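Local coordinates for protein probable oxidoreductase (Pseudomonas aeruginosa, PDB 4B7X) that probably catalyses NADP(H)-dependent oxidation or reduction as a medium-chain dehydrogenase/reductase, binding NADP in a Rossmann-type domain, at residues Q6-Y11 / Q103-G108; F240-V245 / N271-E276. All coordinates share one frame; numbering follows the deposited sequence.

Interaction 1 of 2, residues Q6-Y11 / Q103-G108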
ATOM      1  N   GLN H   6      23.310 -45.549   8.566  1.00 55.00           N
ATOM      2  CA  GLN H   6      23.446 -44.070   8.432  1.00 56.82           C
ATOM      3  C   GLN H   6      22.367 -43.343   9.239  1.00 57.50           C
ATOM      4  O   GLN H   6      21.168 -43.665   9.143  1.00 55.13           O
ATOM      5  CB  GLN H   6      23.420 -43.639   6.954  1.00 57.41           C
ATOM      6  CG  GLN H   6      23.588 -42.139   6.700  1.00 57.79           C
ATOM      7  CD  GLN H   6      24.985 -41.611   7.006  1.00 58.34           C
ATOM      8  OE1 GLN H   6      25.983 -42.093   6.461  1.00 62.77           O
ATOM      9  NE2 GLN H   6      25.058 -40.611   7.878  1.00 53.09           N
ATOM     10  N   ILE H   7      22.811 -42.371  10.037  1.00 55.95           N
ATOM     11  CA  ILE H   7      21.911 -41.540  10.843  1.00 56.96           C
ATOM     12  C   ILE H   7      21.662 -40.173  10.195  1.00 56.69           C
ATOM     13  O   ILE H   7      22.576 -39.528   9.656  1.00 54.29           O
ATOM     14  CB  ILE H   7      22.368 -41.417  12.329  1.00 56.46           C
ATOM     15  CG1 ILE H   7      21.491 -42.275  13.246  1.00 56.81           C
ATOM     16  CG2 ILE H   7      22.262 -39.987  12.843  1.00 58.73           C
ATOM     17  CD1 ILE H   7      21.613 -43.763  13.029  1.00 55.60           C
ATOM     18  N   ASN H   8      20.398 -39.764  10.236  1.00 55.25           N
ATOM     19  CA  ASN H   8      19.995 -38.459   9.770  1.00 51.63           C
ATOM     20  C   ASN H   8      19.560 -37.616  10.966  1.00 51.01           C
ATOM     21  O   ASN H   8      18.503 -37.834  11.563  1.00 49.72           O
ATOM     22  CB  ASN H   8      18.901 -38.585   8.697  1.00 52.25           C
ATOM     23  CG  ASN H   8      18.399 -37.236   8.191  1.00 51.15           C
ATOM     24  OD1 ASN H   8      19.154 -36.261   8.075  1.00 47.35           O
ATOM     25  ND2 ASN H   8      17.108 -37.180   7.885  1.00 47.40           N
ATOM     26  N   ARG H   9      20.416 -36.672  11.339  1.00 49.03           N
ATOM     27  CA  ARG H   9      20.093 -35.740  12.413  1.00 51.78           C
ATOM     28  C   ARG H   9      19.100 -34.693  11.908  1.00 49.54           C
ATOM     29  O   ARG H   9      19.204 -34.221  10.777  1.00 48.42           O
ATOM     30  CB  ARG H   9      21.353 -35.052  12.933  1.00 50.47           C
ATOM     31  CG  ARG H   9      22.417 -35.994  13.482  1.00 49.21           C
ATOM     32  CD  ARG H   9      23.683 -35.219  13.814  1.00 47.69           C
ATOM     33  NE  ARG H   9      24.249 -34.568  12.630  1.00 46.80           N
ATOM     34  CZ  ARG H   9      25.129 -33.570  12.663  1.00 47.07           C
ATOM     35  NH1 ARG H   9      25.564 -33.096  13.823  1.00 46.13           N
ATOM     36  NH2 ARG H   9      25.581 -33.047  11.528  1.00 45.52           N
ATOM     37  N   GLN H  10      18.138 -34.339  12.756  1.00 51.40           N
ATOM     38  CA  GLN H  10      17.106 -33.379  12.384  1.00 51.42           C
ATOM     39  C   GLN H  10      16.596 -32.574  13.565  1.00 52.19           C
ATOM     40  O   GLN H  10      16.359 -33.113  14.649  1.00 52.33           O
ATOM     41  CB  GLN H  10      15.939 -34.080  11.670  1.00 51.58           C
ATOM     42  CG  GLN H  10      15.337 -35.262  12.419  1.00 50.74           C
ATOM     43  CD  GLN H  10      14.327 -36.026  11.589  1.00 47.13           C
ATOM     44  OE1 GLN H  10      14.566 -36.326  10.424  1.00 47.87           O
ATOM     45  NE2 GLN H  10      13.185 -36.339  12.187  1.00 48.74           N
ATOM     46  N   TYR H  11      16.437 -31.271  13.352  1.00 51.85           N
ATOM     47  CA  TYR H  11      15.741 -30.447  14.327  1.00 50.63           C
ATOM     48  C   TYR H  11      14.255 -30.474  14.018  1.00 52.67           C
ATOM     49  O   TYR H  11      13.835 -30.202  12.891  1.00 55.17           O
ATOM     50  CB  TYR H  11      16.280 -29.015  14.348  1.00 49.36           C
ATOM     51  CG  TYR H  11      17.430 -28.793  15.316  1.00 45.52           C
ATOM     52  CD1 TYR H  11      17.223 -28.848  16.691  1.00 45.10           C
ATOM     53  CD2 TYR H  11      18.718 -28.503  14.856  1.00 45.14           C
ATOM     54  CE1 TYR H  11      18.265 -28.640  17.582  1.00 44.83           C
ATOM     55  CE2 TYR H  11      19.769 -28.298  15.739  1.00 42.46           C
ATOM     56  CZ  TYR H  11      19.534 -28.371  17.100  1.00 43.66           C
ATOM     57  OH  TYR H  11      20.556 -28.162  17.996  1.00 41.40           O
ATOM     58  N   GLN H 103      18.158 -30.718   8.745  1.00 40.83           N
ATOM     59  CA  GLN H 103      18.513 -32.146   8.879  1.00 40.60           C
ATOM     60  C   GLN H 103      19.708 -32.466   7.964  1.00 40.43           C
ATOM     61  O   GLN H 103      20.018 -31.692   7.058  1.00 40.39           O
ATOM     62  CB  GLN H 103      17.314 -33.031   8.504  1.00 40.68           C
ATOM     63  CG  GLN H 103      16.781 -32.773   7.097  1.00 42.62           C
ATOM     64  CD  GLN H 103      15.546 -33.584   6.756  1.00 45.90           C
ATOM     65  OE1 GLN H 103      15.253 -34.599   7.388  1.00 47.29           O
ATOM     66  NE2 GLN H 103      14.814 -33.140   5.728  1.00 45.89           N
ATOM     67  N   ASP H 104      20.377 -33.597   8.182  1.00 40.92           N
ATOM     68  CA  ASP H 104      21.509 -33.982   7.323  1.00 41.59           C
ATOM     69  C   ASP H 104      21.095 -34.359   5.918  1.00 41.73           C
ATOM     70  O   ASP H 104      21.856 -34.146   4.969  1.00 39.12           O
ATOM     71  CB  ASP H 104      22.265 -35.176   7.899  1.00 44.44           C
ATOM     72  CG  ASP H 104      23.058 -34.826   9.114  1.00 44.98           C
ATOM     73  OD1 ASP H 104      23.970 -33.980   8.997  1.00 45.29           O
ATOM     74  OD2 ASP H 104      22.776 -35.423  10.174  1.00 44.40           O
ATOM     75  N   TYR H 105      19.906 -34.950   5.799  1.00 42.90           N
ATOM     76  CA  TYR H 105      19.472 -35.557   4.550  1.00 44.09           C
ATOM     77  C   TYR H 105      18.020 -35.268   4.256  1.00 43.80           C
ATOM     78  O   TYR H 105      17.161 -35.442   5.129  1.00 39.30           O
ATOM     79  CB  TYR H 105      19.638 -37.072   4.617  1.00 44.27           C
ATOM     80  CG  TYR H 105      21.061 -37.531   4.659  1.00 44.81           C
ATOM     81  CD1 TYR H 105      21.800 -37.660   3.491  1.00 47.29           C
ATOM     82  CD2 TYR H 105      21.667 -37.858   5.866  1.00 47.23           C
ATOM     83  CE1 TYR H 105      23.114 -38.093   3.521  1.00 49.39           C
ATOM     84  CE2 TYR H 105      22.981 -38.289   5.912  1.00 47.54           C
ATOM     85  CZ  TYR H 105      23.697 -38.397   4.738  1.00 49.72           C
ATOM     86  OH  TYR H 105      25.002 -38.807   4.771  1.00 53.29           O
ATOM     87  N   PHE H 106      17.757 -34.854   3.016  1.00 44.92           N
ATOM     88  CA  PHE H 106      16.383 -34.693   2.522  1.00 43.28           C
ATOM     89  C   PHE H 106      15.925 -35.902   1.725  1.00 39.10           C
ATOM     90  O   PHE H 106      16.638 -36.370   0.841  1.00 40.78           O
ATOM     91  CB  PHE H 106      16.248 -33.451   1.638  1.00 43.34           C
ATOM     92  CG  PHE H 106      14.903 -33.327   0.956  1.00 42.45           C
ATOM     93  CD1 PHE H 106      13.785 -32.881   1.663  1.00 42.90           C
ATOM     94  CD2 PHE H 106      14.753 -33.654  -0.393  1.00 43.22           C
ATOM     95  CE1 PHE H 106      12.546 -32.760   1.039  1.00 42.79           C
ATOM     96  CE2 PHE H 106      13.519 -33.535  -1.025  1.00 42.39           C
ATOM     97  CZ  PHE H 106      12.416 -33.079  -0.308  1.00 43.28           C
ATOM     98  N   ILE H 107      14.722 -36.373   2.037  1.00 40.13           N
ATOM     99  CA  ILE H 107      14.009 -37.371   1.236  1.00 41.16           C
ATOM    100  C   ILE H 107      12.602 -36.853   0.930  1.00 43.25           C
ATOM    101  O   ILE H 107      11.847 -36.538   1.860  1.00 43.31           O
ATOM    102  CB  ILE H 107      13.897 -38.720   1.979  1.00 41.91           C
ATOM    103  CG1 ILE H 107      15.292 -39.324   2.178  1.00 40.61           C
ATOM    104  CG2 ILE H 107      12.949 -39.671   1.243  1.00 41.71           C
ATOM    105  CD1 ILE H 107      15.321 -40.589   3.003  1.00 42.31           C
ATOM    106  N   GLY H 108      12.259 -36.762  -0.359  1.00 43.40           N
ATOM    107  CA  GLY H 108      10.915 -36.353  -0.781  1.00 44.78           C
ATOM    108  C   GLY H 108      10.751 -35.833  -2.202  1.00 45.72           C
ATOM    109  O   GLY H 108      11.701 -35.847  -2.997  1.00 40.22           O
TER

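Interaction 2 of 2, residues F240-V245 / N271-E276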
ATOM      1  N   PHE H 240       5.866  12.309  -4.214  1.00 37.13           N
ATOM      2  CA  PHE H 240       4.728  12.094  -5.109  1.00 35.95           C
ATOM      3  C   PHE H 240       4.925  10.817  -5.941  1.00 33.93           C
ATOM      4  O   PHE H 240       5.921  10.675  -6.648  1.00 29.89           O
ATOM      5  CB  PHE H 240       4.554  13.332  -6.003  1.00 36.11           C
ATOM      6  CG  PHE H 240       3.597  13.153  -7.155  1.00 37.97           C
ATOM      7  CD1 PHE H 240       2.222  13.138  -6.947  1.00 39.79           C
ATOM      8  CD2 PHE H 240       4.077  13.039  -8.457  1.00 40.22           C
ATOM      9  CE1 PHE H 240       1.342  12.995  -8.015  1.00 41.32           C
ATOM     10  CE2 PHE H 240       3.208  12.896  -9.531  1.00 42.94           C
ATOM     11  CZ  PHE H 240       1.835  12.873  -9.309  1.00 43.01           C
ATOM     12  N   LYS H 241       3.971   9.885  -5.835  1.00 33.68           N
ATOM     13  CA  LYS H 241       3.994   8.641  -6.624  1.00 33.94           C
ATOM     14  C   LYS H 241       5.104   7.663  -6.222  1.00 31.79           C
ATOM     15  O   LYS H 241       5.551   6.834  -7.026  1.00 30.70           O
ATOM     16  CB  LYS H 241       4.054   8.945  -8.129  1.00 38.56           C
ATOM     17  CG  LYS H 241       2.723   9.373  -8.735  1.00 43.06           C
ATOM     18  CD  LYS H 241       2.741   9.255 -10.257  1.00 46.41           C
ATOM     19  CE  LYS H 241       3.350   7.937 -10.740  1.00 51.44           C
ATOM     20  NZ  LYS H 241       2.545   6.713 -10.427  1.00 52.76           N
ATOM     21  N   ALA H 242       5.540   7.753  -4.969  1.00 29.85           N
ATOM     22  CA  ALA H 242       6.508   6.807  -4.423  1.00 31.01           C
ATOM     23  C   ALA H 242       5.931   5.379  -4.414  1.00 31.32           C
ATOM     24  O   ALA H 242       4.703   5.201  -4.380  1.00 30.22           O
ATOM     25  CB  ALA H 242       6.898   7.214  -3.008  1.00 31.06           C
ATOM     26  N   ARG H 243       6.825   4.391  -4.460  1.00 29.64           N
ATOM     27  CA  ARG H 243       6.478   2.994  -4.275  1.00 31.81           C
ATOM     28  C   ARG H 243       7.157   2.464  -3.008  1.00 32.26           C
ATOM     29  O   ARG H 243       8.383   2.562  -2.854  1.00 29.97           O
ATOM     30  CB  ARG H 243       6.885   2.146  -5.495  1.00 32.23           C
ATOM     31  CG  ARG H 243       6.007   2.332  -6.739  1.00 32.26           C
ATOM     32  CD  ARG H 243       6.350   3.615  -7.486  1.00 34.11           C
ATOM     33  NE  ARG H 243       7.629   3.479  -8.163  1.00 33.93           N
ATOM     34  CZ  ARG H 243       8.499   4.458  -8.400  1.00 29.97           C
ATOM     35  NH1 ARG H 243       8.270   5.708  -8.027  1.00 31.94           N
ATOM     36  NH2 ARG H 243       9.608   4.163  -9.037  1.00 28.13           N
ATOM     37  N   ILE H 244       6.343   1.947  -2.094  1.00 29.83           N
ATOM     38  CA  ILE H 244       6.838   1.225  -0.931  1.00 30.98           C
ATOM     39  C   ILE H 244       6.683  -0.283  -1.150  1.00 30.64           C
ATOM     40  O   ILE H 244       5.565  -0.824  -1.167  1.00 30.52           O
ATOM     41  CB  ILE H 244       6.115   1.666   0.359  1.00 30.97           C
ATOM     42  CG1 ILE H 244       6.413   3.134   0.641  1.00 32.62           C
ATOM     43  CG2 ILE H 244       6.550   0.806   1.542  1.00 31.34           C
ATOM     44  CD1 ILE H 244       5.521   3.751   1.689  1.00 35.25           C
ATOM     45  N   VAL H 245       7.807  -0.958  -1.335  1.00 30.49           N
ATOM     46  CA  VAL H 245       7.791  -2.408  -1.449  1.00 32.05           C
ATOM     47  C   VAL H 245       7.799  -3.064  -0.065  1.00 32.09           C
ATOM     48  O   VAL H 245       8.788  -2.962   0.674  1.00 28.50           O
ATOM     49  CB  VAL H 245       8.960  -2.927  -2.297  1.00 33.52           C
ATOM     50  CG1 VAL H 245       8.858  -4.434  -2.476  1.00 34.12           C
ATOM     51  CG2 VAL H 245       8.979  -2.239  -3.655  1.00 32.99           C
ATOM     52  N   ASN H 271       0.532  11.870  -1.142  1.00 30.49           N
ATOM     53  CA  ASN H 271       1.533  11.691  -2.174  1.00 29.85           C
ATOM     54  C   ASN H 271       1.138  10.710  -3.309  1.00 30.77           C
ATOM     55  O   ASN H 271       1.948  10.393  -4.190  1.00 28.21           O
ATOM     56  CB  ASN H 271       2.834  11.254  -1.493  1.00 31.35           C
ATOM     57  CG  ASN H 271       3.367  12.306  -0.517  1.00 34.12           C
ATOM     58  OD1 ASN H 271       3.471  12.071   0.701  1.00 35.46           O
ATOM     59  ND2 ASN H 271       3.699  13.479  -1.047  1.00 32.93           N
ATOM     60  N   ARG H 272      -0.120  10.263  -3.297  1.00 31.83           N
ATOM     61  CA  ARG H 272      -0.636   9.255  -4.245  1.00 31.34           C
ATOM     62  C   ARG H 272       0.393   8.162  -4.551  1.00 28.95           C
ATOM     63  O   ARG H 272       0.764   7.890  -5.700  1.00 28.05           O
ATOM     64  CB  ARG H 272      -1.285   9.877  -5.503  1.00 34.14           C
ATOM     65  CG  ARG H 272      -0.766  11.232  -5.942  1.00 39.93           C
ATOM     66  CD  ARG H 272      -1.439  12.397  -5.218  1.00 38.95           C
ATOM     67  NE  ARG H 272      -1.499  13.544  -6.118  1.00 38.59           N
ATOM     68  CZ  ARG H 272      -1.032  14.765  -5.860  1.00 40.99           C
ATOM     69  NH1 ARG H 272      -0.453  15.051  -4.697  1.00 38.96           N
ATOM     70  NH2 ARG H 272      -1.154  15.714  -6.783  1.00 38.96           N
ATOM     71  N   ALA H 273       0.839   7.535  -3.472  1.00 27.58           N
ATOM     72  CA  ALA H 273       1.878   6.533  -3.534  1.00 28.94           C
ATOM     73  C   ALA H 273       1.279   5.145  -3.351  1.00 27.79           C
ATOM     74  O   ALA H 273       0.137   5.000  -2.928  1.00 29.32           O
ATOM     75  CB  ALA H 273       2.923   6.812  -2.454  1.00 28.09           C
ATOM     76  N   ARG H 274       2.070   4.127  -3.645  1.00 29.27           N
ATOM     77  CA  ARG H 274       1.605   2.760  -3.580  1.00 32.05           C
ATOM     78  C   ARG H 274       2.453   1.971  -2.582  1.00 31.29           C
ATOM     79  O   ARG H 274       3.677   2.073  -2.609  1.00 30.84           O
ATOM     80  CB  ARG H 274       1.699   2.148  -4.980  1.00 34.36           C
ATOM     81  CG  ARG H 274       1.524   0.645  -5.069  1.00 38.23           C
ATOM     82  CD  ARG H 274       1.972   0.143  -6.438  1.00 43.08           C
ATOM     83  NE  ARG H 274       1.204   0.761  -7.514  1.00 48.74           N
ATOM     84  CZ  ARG H 274       1.687   1.050  -8.720  1.00 53.80           C
ATOM     85  NH1 ARG H 274       2.955   0.786  -9.026  1.00 55.32           N
ATOM     86  NH2 ARG H 274       0.899   1.616  -9.625  1.00 54.37           N
ATOM     87  N   MET H 275       1.796   1.200  -1.712  1.00 28.73           N
ATOM     88  CA  MET H 275       2.471   0.230  -0.842  1.00 29.29           C
ATOM     89  C   MET H 275       2.030  -1.175  -1.249  1.00 27.35           C
ATOM     90  O   MET H 275       0.839  -1.487  -1.254  1.00 27.69           O
ATOM     91  CB  MET H 275       2.139   0.516   0.630  1.00 30.74           C
ATOM     92  CG  MET H 275       2.759  -0.426   1.658  1.00 34.10           C
ATOM     93  SD  MET H 275       2.258  -0.009   3.352  1.00 39.93           S
ATOM     94  CE  MET H 275       3.468   1.242   3.756  1.00 37.10           C
ATOM     95  N   GLU H 276       2.982  -2.019  -1.604  1.00 26.80           N
ATOM     96  CA  GLU H 276       2.672  -3.340  -2.146  1.00 27.76           C
ATOM     97  C   GLU H 276       3.557  -4.448  -1.576  1.00 26.73           C
ATOM     98  O   GLU H 276       4.780  -4.295  -1.491  1.00 25.59           O
ATOM     99  CB  GLU H 276       2.746  -3.320  -3.682  1.00 29.20           C
ATOM    100  CG  GLU H 276       2.428  -4.660  -4.309  1.00 30.31           C
ATOM    101  CD  GLU H 276       2.234  -4.624  -5.807  1.00 32.71           C
ATOM    102  OE1 GLU H 276       2.150  -3.537  -6.416  1.00 35.85           O
ATOM    103  OE2 GLU H 276       2.148  -5.721  -6.388  1.00 37.71           O
TER

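Interaction 1 of 2, residues Q6-Y11 / Q103-G108
R9 and D104 meet side-on: NE lies 3.0 Å from D104 OD2 and NH2 3.1 Å from D104 OD1, each nitrogen using the syn lone pair of its own oxygen. Guanidinium and carboxylate are nearly coplanar. The R9 chain bends at chi3 (-61°), turning NE toward the carboxylate edge. On its anti side OD2 also accepts the backbone N of R9 at 2.9 Å, so one residue grips the carboxylate with three N-H groups and fixes its rotation. NH1 of R9 turns to E314 in a second salt bridge.

N8 fills the buried middle. Its CG stands anti to the backbone N (chi1 178°), which carries the amide across to 103-108. There OD1 accepts Y105 N at 2.7 Å, a bent bond with the donor well above the carbonyl plane. ND2 gives a straighter bond to Q103 OE1 (3.2 Å, 158° at the hydrogen) and a weak one to Y105 O. The far end of Q103 is held by L100 O through NE2. Backbones bridge just once, at Q10 and Q103.

Toward solvent the contact loosens. The exposed Q6 crosses Y105 at about a right angle, its amide CD 3.6 Å from the phenol OH, while NE2 bonds within its own strand to I7 O. K44 adds a cation-pi contact to the Y105 ring.

Strand 7-13, paired with strand 26-32 in a two-stranded sheet, is thereby joined to the start of strand 105-108 in the GroES-like N-terminal domain. With so little ladder pairing, the join rests on side-chain amides and an ion pair; the carboxylate of buried D104, gripped three times by R9, is probably kept ionised by its arginine.

Interaction 2 of 2, residues F240-V245 / N271-E276
Strands 242-245 and 274-276 run parallel, their axes 4.7 Å apart and 17° off alignment, with R243, I244 and V245 in register with R274, M275 and E276. R274 N to A242 O, I244 N to R274 O (2.7 Å) and E276 N to I244 O form the ladder; K241 N to N271 O, at 2.7 Å and almost straight, extends the pairing beyond it.

I244 and M275 share one sheet face. The M275 chain bends at chi3 (-85°), bringing CE to 3.8 Å from both CG2 and CD1 of I244; L235 and L268 touch this pair. A242 CB and A273 CB meet at 4.0 Å.

Strands 242-246 and 274-277 are the last two of the six-stranded parallel Rossmann sheet, order 3-2-1-4-5-6, linked as a beta-alpha-beta unit through helix 267-270. A Schellman motif with R272 as its C-prime residue, at positive phi, ends that helix. The R274, M275 and E276 edge pairs antiparallel with a strand of the second subunit, carrying the sheet across the dimer.

At the more exposed end, F240 CE1 lies over one face of the R272 guanidinium, the two planes 76° apart, and 3.4 Å from R272 CG. R272 NE forms a salt bridge with D282 of the second subunit. R243, on the other sheet face, hydrogen-bonds through NH1 to K241 O and forms a salt bridge through NH2 with E151.

Overall arrangement
Interactions 1 and 2 lie on opposite sides of the chain's centre, their own centres about 45 Å apart, and share no element. Interaction 1 belongs to the GroES-like domain, interaction 2 to the Rossmann domain, where the V245 side chain is about 8 Å from a bound NADP. Both are partly buried, but the polar groups fall differently: 6-11/103-108 buries an asparagine and an aspartate at its middle, whereas 240-245/271-276 combines a regular ladder with an apolar face and keeps much of its charge for partners beyond the pair. Only interaction 2 reaches the second subunit; no other chain of the assembly touches interaction 1.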